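Intracellular sulfur oxidation protein dsrF (PDB 2HY5) is of unknown function but could take part in the oxidation of intracellular sulfur, in complex with DsrE and DsrH. Local coordinates at residues 6-14 and 126-136. Numbering follows the deposited sequence.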
ATOM      1  N   LYS B   6      15.562 -26.410  -8.287  1.00 19.87           N
ATOM      2  CA  LYS B   6      14.217 -25.990  -7.914  1.00 17.01           C
ATOM      3  C   LYS B   6      13.524 -25.164  -8.983  1.00 15.51           C
ATOM      4  O   LYS B   6      14.159 -24.564  -9.848  1.00 14.29           O
ATOM      5  CB  LYS B   6      14.243 -25.173  -6.627  1.00 20.52           C
ATOM      6  CG  LYS B   6      14.430 -25.991  -5.369  1.00 22.15           C
ATOM      7  CD  LYS B   6      14.254 -25.107  -4.152  1.00 20.48           C
ATOM      8  CE  LYS B   6      14.349 -25.914  -2.874  1.00 24.25           C
ATOM      9  NZ  LYS B   6      14.175 -25.049  -1.680  1.00 24.14           N
ATOM     10  N   LYS B   7      12.200 -25.147  -8.901  1.00 14.47           N
ATOM     11  CA  LYS B   7      11.363 -24.398  -9.821  1.00 14.88           C
ATOM     12  C   LYS B   7      10.883 -23.133  -9.115  1.00 11.31           C
ATOM     13  O   LYS B   7      10.115 -23.207  -8.159  1.00 11.27           O
ATOM     14  CB  LYS B   7      10.164 -25.252 -10.239  1.00 23.09           C
ATOM     15  CG  LYS B   7       9.098 -24.466 -10.967  1.00 26.62           C
ATOM     16  CD  LYS B   7       9.723 -23.700 -12.107  1.00 30.49           C
ATOM     17  CE  LYS B   7       8.782 -22.668 -12.666  1.00 32.99           C
ATOM     18  NZ  LYS B   7       9.481 -21.892 -13.710  1.00 34.72           N
ATOM     19  N   PHE B   8      11.340 -21.979  -9.594  1.00 12.48           N
ATOM     20  CA  PHE B   8      10.962 -20.697  -9.013  1.00 11.31           C
ATOM     21  C   PHE B   8      10.010 -19.910  -9.901  1.00  9.73           C
ATOM     22  O   PHE B   8      10.253 -19.765 -11.101  1.00  9.98           O
ATOM     23  CB  PHE B   8      12.200 -19.831  -8.760  1.00 14.02           C
ATOM     24  CG  PHE B   8      13.042 -20.282  -7.600  1.00 16.32           C
ATOM     25  CD1 PHE B   8      14.297 -19.720  -7.383  1.00 19.31           C
ATOM     26  CD2 PHE B   8      12.579 -21.247  -6.712  1.00 19.21           C
ATOM     27  CE1 PHE B   8      15.079 -20.112  -6.300  1.00 20.35           C
ATOM     28  CE2 PHE B   8      13.355 -21.646  -5.624  1.00 19.72           C
ATOM     29  CZ  PHE B   8      14.604 -21.078  -5.419  1.00 19.60           C
ATOM     30  N   MET B   9       8.933 -19.404  -9.310  1.00  9.96           N
ATOM     31  CA  MET B   9       7.969 -18.589 -10.047  1.00 10.05           C
ATOM     32  C   MET B   9       8.010 -17.170  -9.506  1.00  9.45           C
ATOM     33  O   MET B   9       8.042 -16.961  -8.297  1.00  8.79           O
ATOM     34  CB  MET B   9       6.534 -19.119  -9.892  1.00 13.30           C
ATOM     35  CG  MET B   9       5.484 -18.174 -10.496  1.00 16.41           C
ATOM     36  SD  MET B   9       3.756 -18.667 -10.287  1.00 16.92           S
ATOM     37  CE  MET B   9       3.622 -19.887 -11.548  1.00 20.90           C
ATOM     38  N   TYR B  10       8.024 -16.198 -10.411  1.00 10.51           N
ATOM     39  CA  TYR B  10       8.015 -14.790 -10.035  1.00 10.66           C
ATOM     40  C   TYR B  10       6.634 -14.295 -10.422  1.00 10.41           C
ATOM     41  O   TYR B  10       6.338 -14.146 -11.604  1.00 13.00           O
ATOM     42  CB  TYR B  10       9.094 -14.035 -10.808  1.00 12.18           C
ATOM     43  CG  TYR B  10      10.484 -14.372 -10.334  1.00 14.85           C
ATOM     44  CD1 TYR B  10      11.058 -13.682  -9.269  1.00 15.93           C
ATOM     45  CD2 TYR B  10      11.218 -15.402 -10.926  1.00 15.52           C
ATOM     46  CE1 TYR B  10      12.326 -14.006  -8.799  1.00 18.07           C
ATOM     47  CE2 TYR B  10      12.491 -15.736 -10.461  1.00 17.22           C
ATOM     48  CZ  TYR B  10      13.037 -15.031  -9.397  1.00 18.08           C
ATOM     49  OH  TYR B  10      14.292 -15.349  -8.924  1.00 22.85           O
ATOM     50  N   LEU B  11       5.793 -14.064  -9.419  1.00  9.38           N
ATOM     51  CA  LEU B  11       4.418 -13.623  -9.634  1.00  9.32           C
ATOM     52  C   LEU B  11       4.261 -12.108  -9.620  1.00 10.24           C
ATOM     53  O   LEU B  11       4.279 -11.485  -8.560  1.00  9.96           O
ATOM     54  CB  LEU B  11       3.514 -14.240  -8.566  1.00 13.69           C
ATOM     55  CG  LEU B  11       2.024 -13.903  -8.589  1.00 14.01           C
ATOM     56  CD1 LEU B  11       1.404 -14.376  -9.886  1.00 16.79           C
ATOM     57  CD2 LEU B  11       1.345 -14.565  -7.399  1.00 17.61           C
ATOM     58  N   ASN B  12       4.097 -11.531 -10.809  1.00  8.04           N
ATOM     59  CA  ASN B  12       3.927 -10.091 -10.975  1.00  8.26           C
ATOM     60  C   ASN B  12       2.457  -9.742 -11.176  1.00  6.93           C
ATOM     61  O   ASN B  12       1.854 -10.144 -12.165  1.00  8.03           O
ATOM     62  CB  ASN B  12       4.738  -9.613 -12.178  1.00  9.22           C
ATOM     63  CG  ASN B  12       6.224  -9.671 -11.928  1.00 14.39           C
ATOM     64  OD1 ASN B  12       6.716  -9.129 -10.939  1.00 16.34           O
ATOM     65  ND2 ASN B  12       6.951 -10.327 -12.824  1.00 16.34           N
ATOM     66  N   ARG B  13       1.891  -8.977 -10.248  1.00  5.25           N
ATOM     67  CA  ARG B  13       0.482  -8.613 -10.324  1.00  7.12           C
ATOM     68  C   ARG B  13       0.179  -7.125 -10.211  1.00  8.13           C
ATOM     69  O   ARG B  13      -0.984  -6.730 -10.264  1.00  8.95           O
ATOM     70  CB  ARG B  13      -0.301  -9.358  -9.235  1.00  9.77           C
ATOM     71  CG  ARG B  13      -0.339 -10.869  -9.414  1.00 10.68           C
ATOM     72  CD  ARG B  13      -1.129 -11.534  -8.288  1.00 12.22           C
ATOM     73  NE  ARG B  13      -2.473 -10.973  -8.170  1.00 13.05           N
ATOM     74  CZ  ARG B  13      -2.919 -10.326  -7.098  1.00 17.71           C
ATOM     75  NH1 ARG B  13      -2.132 -10.158  -6.041  1.00 19.83           N
ATOM     76  NH2 ARG B  13      -4.151  -9.836  -7.083  1.00 19.50           N
ATOM     77  N   LYS B  14       1.208  -6.301 -10.053  1.00  9.47           N
ATOM     78  CA  LYS B  14       0.990  -4.864  -9.918  1.00 10.83           C
ATOM     79  C   LYS B  14       1.436  -4.050 -11.127  1.00  9.70           C
ATOM     80  O   LYS B  14       2.383  -4.408 -11.830  1.00  9.75           O
ATOM     81  CB  LYS B  14       1.691  -4.346  -8.658  1.00 23.81           C
ATOM     82  CG  LYS B  14       1.180  -4.992  -7.379  1.00 28.15           C
ATOM     83  CD  LYS B  14       1.903  -4.456  -6.159  1.00 31.14           C
ATOM     84  CE  LYS B  14       1.482  -5.183  -4.889  1.00 33.32           C
ATOM     85  NZ  LYS B  14       0.031  -5.031  -4.599  1.00 36.52           N
ATOM     86  N   LEU B 126       1.072 -24.039 -13.717  1.00 10.80           N
ATOM     87  CA  LEU B 126       2.403 -23.497 -13.470  1.00 11.27           C
ATOM     88  C   LEU B 126       2.587 -23.242 -11.979  1.00 11.45           C
ATOM     89  O   LEU B 126       3.660 -23.487 -11.426  1.00 12.20           O
ATOM     90  CB  LEU B 126       2.601 -22.203 -14.266  1.00 15.75           C
ATOM     91  CG  LEU B 126       2.681 -22.383 -15.783  1.00 18.67           C
ATOM     92  CD1 LEU B 126       2.582 -21.032 -16.472  1.00 20.12           C
ATOM     93  CD2 LEU B 126       3.985 -23.090 -16.145  1.00 21.68           C
ATOM     94  N   MET B 127       1.536 -22.755 -11.323  1.00 11.79           N
ATOM     95  CA  MET B 127       1.608 -22.490  -9.890  1.00 10.28           C
ATOM     96  C   MET B 127       1.863 -23.805  -9.140  1.00 11.22           C
ATOM     97  O   MET B 127       2.714 -23.866  -8.256  1.00 10.50           O
ATOM     98  CB  MET B 127       0.308 -21.838  -9.403  1.00 11.79           C
ATOM     99  CG  MET B 127       0.020 -20.479 -10.052  1.00 10.84           C
ATOM    100  SD  MET B 127      -1.543 -19.715  -9.543  1.00  8.17           S
ATOM    101  CE  MET B 127      -1.080 -17.974  -9.609  1.00 12.02           C
ATOM    102  N   ASN B 128       1.140 -24.857  -9.514  1.00 11.82           N
ATOM    103  CA  ASN B 128       1.296 -26.164  -8.874  1.00 14.30           C
ATOM    104  C   ASN B 128       2.652 -26.828  -9.104  1.00 15.51           C
ATOM    105  O   ASN B 128       3.028 -27.750  -8.377  1.00 16.69           O
ATOM    106  CB  ASN B 128       0.183 -27.110  -9.335  1.00 11.53           C
ATOM    107  CG  ASN B 128      -1.093 -26.925  -8.548  1.00 13.69           C
ATOM    108  OD1 ASN B 128      -2.191 -26.892  -9.112  1.00 16.29           O
ATOM    109  ND2 ASN B 128      -0.962 -26.819  -7.233  1.00 10.45           N
ATOM    110  N   GLU B 129       3.387 -26.369 -10.110  1.00 12.80           N
ATOM    111  CA  GLU B 129       4.692 -26.950 -10.404  1.00 13.62           C
ATOM    112  C   GLU B 129       5.835 -26.216  -9.710  1.00 12.90           C
ATOM    113  O   GLU B 129       6.964 -26.702  -9.678  1.00 13.12           O
ATOM    114  CB  GLU B 129       4.945 -26.952 -11.915  1.00 29.68           C
ATOM    115  CG  GLU B 129       3.955 -27.782 -12.718  1.00 36.21           C
ATOM    116  CD  GLU B 129       4.314 -27.851 -14.189  1.00 40.53           C
ATOM    117  OE1 GLU B 129       4.402 -26.785 -14.836  1.00 43.88           O
ATOM    118  OE2 GLU B 129       4.508 -28.975 -14.700  1.00 44.73           O
ATOM    119  N   SER B 130       5.540 -25.057  -9.135  1.00 12.48           N
ATOM    120  CA  SER B 130       6.572 -24.263  -8.479  1.00 13.06           C
ATOM    121  C   SER B 130       6.961 -24.728  -7.084  1.00 12.60           C
ATOM    122  O   SER B 130       6.121 -25.171  -6.302  1.00 12.85           O
ATOM    123  CB  SER B 130       6.131 -22.799  -8.420  1.00 20.95           C
ATOM    124  OG  SER B 130       5.843 -22.310  -9.720  1.00 23.12           O
ATOM    125  N   ASP B 131       8.247 -24.610  -6.772  1.00 12.90           N
ATOM    126  CA  ASP B 131       8.749 -24.997  -5.460  1.00 14.22           C
ATOM    127  C   ASP B 131       8.806 -23.776  -4.545  1.00 13.69           C
ATOM    128  O   ASP B 131       8.807 -23.893  -3.319  1.00 14.22           O
ATOM    129  CB  ASP B 131      10.139 -25.626  -5.595  1.00 18.48           C
ATOM    130  CG  ASP B 131      10.119 -26.904  -6.413  1.00 23.81           C
ATOM    131  OD1 ASP B 131       9.284 -27.785  -6.106  1.00 25.52           O
ATOM    132  OD2 ASP B 131      10.934 -27.036  -7.354  1.00 24.08           O
ATOM    133  N   ALA B 132       8.845 -22.596  -5.150  1.00 11.52           N
ATOM    134  CA  ALA B 132       8.886 -21.354  -4.393  1.00 11.08           C
ATOM    135  C   ALA B 132       8.298 -20.261  -5.256  1.00 10.69           C
ATOM    136  O   ALA B 132       8.540 -20.216  -6.463  1.00 11.08           O
ATOM    137  CB  ALA B 132      10.319 -21.007  -4.018  1.00 15.84           C
ATOM    138  N   VAL B 133       7.521 -19.386  -4.637  1.00 10.23           N
ATOM    139  CA  VAL B 133       6.896 -18.291  -5.363  1.00 10.00           C
ATOM    140  C   VAL B 133       7.277 -16.952  -4.748  1.00 10.58           C
ATOM    141  O   VAL B 133       7.012 -16.694  -3.570  1.00 11.04           O
ATOM    142  CB  VAL B 133       5.355 -18.414  -5.353  1.00 11.55           C
ATOM    143  CG1 VAL B 133       4.740 -17.306  -6.211  1.00 12.23           C
ATOM    144  CG2 VAL B 133       4.935 -19.784  -5.877  1.00 12.64           C
ATOM    145  N   PHE B 134       7.910 -16.112  -5.557  1.00  8.51           N
ATOM    146  CA  PHE B 134       8.310 -14.782  -5.136  1.00  9.74           C
ATOM    147  C   PHE B 134       7.142 -13.860  -5.442  1.00 10.62           C
ATOM    148  O   PHE B 134       6.700 -13.774  -6.585  1.00 10.89           O
ATOM    149  CB  PHE B 134       9.538 -14.327  -5.921  1.00 10.55           C
ATOM    150  CG  PHE B 134      10.798 -15.042  -5.537  1.00 13.01           C
ATOM    151  CD1 PHE B 134      11.556 -14.603  -4.459  1.00 12.73           C
ATOM    152  CD2 PHE B 134      11.222 -16.163  -6.244  1.00 15.16           C
ATOM    153  CE1 PHE B 134      12.721 -15.265  -4.089  1.00 14.55           C
ATOM    154  CE2 PHE B 134      12.389 -16.835  -5.881  1.00 16.10           C
ATOM    155  CZ  PHE B 134      13.139 -16.384  -4.801  1.00 14.67           C
ATOM    156  N   SER B 135       6.639 -13.191  -4.412  1.00 12.39           N
ATOM    157  CA  SER B 135       5.529 -12.259  -4.562  1.00 15.64           C
ATOM    158  C   SER B 135       6.008 -10.862  -4.194  1.00 17.24           C
ATOM    159  O   SER B 135       6.866 -10.702  -3.325  1.00 17.76           O
ATOM    160  CB  SER B 135       4.369 -12.664  -3.656  1.00 20.93           C
ATOM    161  OG  SER B 135       3.897 -13.957  -3.999  1.00 20.92           O
ATOM    162  N   PHE B 136       5.451  -9.856  -4.860  1.00 31.17           N
ATOM    163  CA  PHE B 136       5.833  -8.471  -4.610  1.00 34.81           C
ATOM    164  C   PHE B 136       4.609  -7.566  -4.685  1.00 37.01           C
ATOM    165  O   PHE B 136       4.086  -7.379  -5.803  1.00 39.95           O
ATOM    166  CB  PHE B 136       6.868  -7.999  -5.639  1.00 27.05           C
ATOM    167  CG  PHE B 136       7.943  -9.007  -5.932  1.00 25.93           C
ATOM    168  CD1 PHE B 136       7.706 -10.049  -6.823  1.00 25.20           C
ATOM    169  CD2 PHE B 136       9.190  -8.914  -5.323  1.00 25.87           C
ATOM    170  CE1 PHE B 136       8.694 -10.981  -7.106  1.00 23.26           C
ATOM    171  CE2 PHE B 136      10.187  -9.844  -5.599  1.00 26.94           C
ATOM    172  CZ  PHE B 136       9.937 -10.879  -6.494  1.00 25.34           C
ATOM    173  OXT PHE B 136       4.179  -7.053  -3.632  1.00 32.01           O
TER
HETATM  174  O   HOH W   1      11.131 -25.864  -1.745  1.00 38.51           O
HETATM  175  O   HOH W   2       2.836 -10.458  -6.457  1.00 24.99           O
HETATM  176  O   HOH W   3       3.583  -7.398  -8.506  1.00 18.03           O
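The carbonyl oxygen of K7 receives two successive amides where 126-136 joins strand 7-12: D131 N donates at 2.7 Å, in the carbonyl plane, and A132 N adds a weak bond. D131 answers with its carboxylate, OD2 accepting from K7 N at 2.8 Å on the anti side, so backbone and side chain together close the start of the ladder. Beyond it the pairing is regular and parallel: M9 lies between A132 and F134, giving N-H to A132 O and taking F134 N on its own oxygen, and L11 N then binds F134 O. Such a ladder illustrates how an open alpha/beta fold sets its first and last strands side by side, in parallel: in this DsrE/DsrF-like domain, the first strand, 7-12, holds the last, 132-135, at one border of the chain's parallel sheet. On the face carrying F8, Y10 and F134, the F134 ring turns its edge to the face of F8, planes at 82°, with CE2 3.8 Å from F8 CD1. Y10 instead runs alongside F134, its ring nearly parallel (8°) but displaced, with little overlap, F134 CD2 coming over one face to 3.5 Å from Y10 CE1. Y10 CD1 also meets F136 CZ edge to edge. The buried Y10 OH has no hydrogen-bonding partner; a serine here would probably leave a gap beside the F134 ring and take the neighbour from the F136 edge. A119 of the DsrE chain packs on F8 and F134. On the other face of the sheet, M9 extends toward helix 120-129: CG lies opposite the backbone N (chi1 172°), and a bend at chi3 lays CE 3.7 Å from L126 CB and beside M127 CG. S130 OG, against M9 CB, donates to L126 O, which E129 N reaches from the opposite face. At the C-terminal end a water spans L11 O and F136 N.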